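Long-range contact in endoglucanase type C (Fusarium oxysporum, PDB 4OVW), which hydrolyses internal beta-1,4-glucosidic linkages in cellulose, lichenin and cereal beta-D-glucans as a family 7 endoglucanase: residues L280-H284 and N308-D312. Coordinates in Å, arbitrary orientation, origin at the centre of the assembly. Residues are numbered along the deposited sequence.
Sequences LIELH and NFIND
A single antiparallel beta bridge docks the loop leading into helix 312-317 against strand 280-289, on the edge opposite strand 266-274, in the concanavalin-like beta fold of glycosyl hydrolase family 7. Leu283 and Ile310 form a hydrogen-bonded pair, CA atoms 5.1 Å apart: Leu283 N donates to Ile310 O and Ile310 N to Leu283 O, both at 3.0 Å. The register sets Glu282 beside Asn311 and His284 beside Phe309. Both backbones are extended here, but Ile281 (phi/psi -127/-27) and Glu282 form a classic beta bulge, both facing Val273. On one face Leu283 CD1 packs 4.1 Å from Ile310 CB, both side chains chi1 m and buried; on the other, His284 (m) and Phe309 (p) make an offset stack, centroids 4.3 Å apart and planes at 27°. Toward the helix the backbones stay close at Glu282 and Asn311 (CA atoms 4.8 Å apart) and part only at Ile281 and Asp312, where a water accepts from Asp312 N (3.2 Å) and donates to Ile281 O (2.8 Å). Asn311, the N-cap, turns OD1 to Tyr314 N; a second water bridges side chains, accepting from Asn311 ND2 (2.9 Å) and donating to Glu282 OE1 (2.8 Å).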
# COMPACT_ATOMS: atom_id res chain seq x y z
N LEU A 280 -16.94 -5.15 -10.22
CA LEU A 280 -16.98 -4.62 -8.87
C LEU A 280 -18.02 -3.48 -8.93
O LEU A 280 -18.05 -2.67 -9.88
CB LEU A 280 -15.63 -4.05 -8.44
CG LEU A 280 -15.55 -3.43 -7.05
CD1 LEU A 280 -15.57 -4.47 -5.94
CD2 LEU A 280 -14.27 -2.61 -6.97
N ILE A 281 -18.83 -3.42 -7.89
CA ILE A 281 -19.83 -2.33 -7.90
C ILE A 281 -19.72 -1.53 -6.60
O ILE A 281 -20.09 -0.36 -6.63
CB ILE A 281 -21.28 -2.76 -8.14
CG1 ILE A 281 -21.61 -3.97 -7.22
CG2 ILE A 281 -21.65 -3.13 -9.59
CD1 ILE A 281 -23.11 -4.06 -6.98
N GLU A 282 -19.26 -2.15 -5.50
CA GLU A 282 -19.22 -1.31 -4.28
C GLU A 282 -18.16 -1.80 -3.31
O GLU A 282 -17.77 -2.97 -3.39
CB GLU A 282 -20.69 -1.15 -3.84
CG GLU A 282 -21.44 -2.35 -3.44
CD GLU A 282 -22.94 -2.44 -3.20
OE1 GLU A 282 -23.88 -1.85 -3.76
OE2 GLU A 282 -23.27 -3.28 -2.30
N LEU A 283 -17.51 -0.96 -2.51
CA LEU A 283 -16.54 -1.33 -1.50
C LEU A 283 -17.13 -1.06 -0.11
O LEU A 283 -17.44 0.09 0.24
CB LEU A 283 -15.24 -0.54 -1.72
CG LEU A 283 -14.61 -0.63 -3.12
CD1 LEU A 283 -15.27 0.17 -4.24
CD2 LEU A 283 -13.14 -0.24 -3.11
N HIS A 284 -17.34 -2.03 0.74
CA HIS A 284 -17.78 -1.96 2.10
C HIS A 284 -16.67 -2.13 3.15
O HIS A 284 -15.62 -2.72 2.88
CB HIS A 284 -18.79 -3.08 2.37
CG HIS A 284 -20.12 -2.86 1.70
ND1 HIS A 284 -20.29 -3.17 0.33
CD2 HIS A 284 -21.27 -2.32 2.12
CE1 HIS A 284 -21.51 -2.82 0.00
NE2 HIS A 284 -22.13 -2.33 1.05
N ASN A 308 -22.91 4.25 3.67
CA ASN A 308 -21.72 4.00 4.41
C ASN A 308 -20.69 3.20 3.58
O ASN A 308 -19.68 2.72 4.09
CB ASN A 308 -22.03 3.29 5.72
CG ASN A 308 -22.31 1.79 5.68
OD1 ASN A 308 -22.60 1.17 4.64
ND2 ASN A 308 -22.22 1.13 6.81
N PHE A 309 -20.81 3.17 2.25
CA PHE A 309 -19.82 2.45 1.44
C PHE A 309 -19.46 3.23 0.18
O PHE A 309 -20.07 4.26 -0.12
CB PHE A 309 -20.37 1.05 1.18
CG PHE A 309 -21.66 1.02 0.38
CD1 PHE A 309 -21.63 1.06 -1.01
CD2 PHE A 309 -22.88 0.97 1.03
CE1 PHE A 309 -22.83 1.01 -1.74
CE2 PHE A 309 -24.07 0.93 0.32
CZ PHE A 309 -24.07 0.96 -1.08
N ILE A 310 -18.46 2.81 -0.61
CA ILE A 310 -18.12 3.47 -1.84
C ILE A 310 -18.80 2.84 -3.07
O ILE A 310 -18.84 1.61 -3.21
CB ILE A 310 -16.61 3.44 -2.09
CG1 ILE A 310 -15.89 4.08 -0.92
CG2 ILE A 310 -16.21 4.13 -3.40
CD1 ILE A 310 -14.42 3.69 -0.89
N ASN A 311 -19.31 3.70 -3.95
CA ASN A 311 -19.83 3.34 -5.26
C ASN A 311 -19.69 4.53 -6.20
O ASN A 311 -19.40 5.65 -5.77
CB ASN A 311 -21.25 2.81 -5.27
CG ASN A 311 -22.32 3.78 -4.83
OD1 ASN A 311 -22.10 5.02 -4.89
ND2 ASN A 311 -23.44 3.16 -4.43
N ASP A 312 -19.91 4.39 -7.49
CA ASP A 312 -19.74 5.47 -8.46
C ASP A 312 -20.53 6.73 -8.12
O ASP A 312 -20.12 7.87 -8.31
CB ASP A 312 -20.15 4.93 -9.83
CG ASP A 312 -19.04 4.24 -10.55
OD1 ASP A 312 -17.94 4.06 -10.03
OD2 ASP A 312 -19.20 3.81 -11.72
O HOH W 1 -20.25 1.44 -8.73
O HOH W 2 -24.48 0.55 -5.01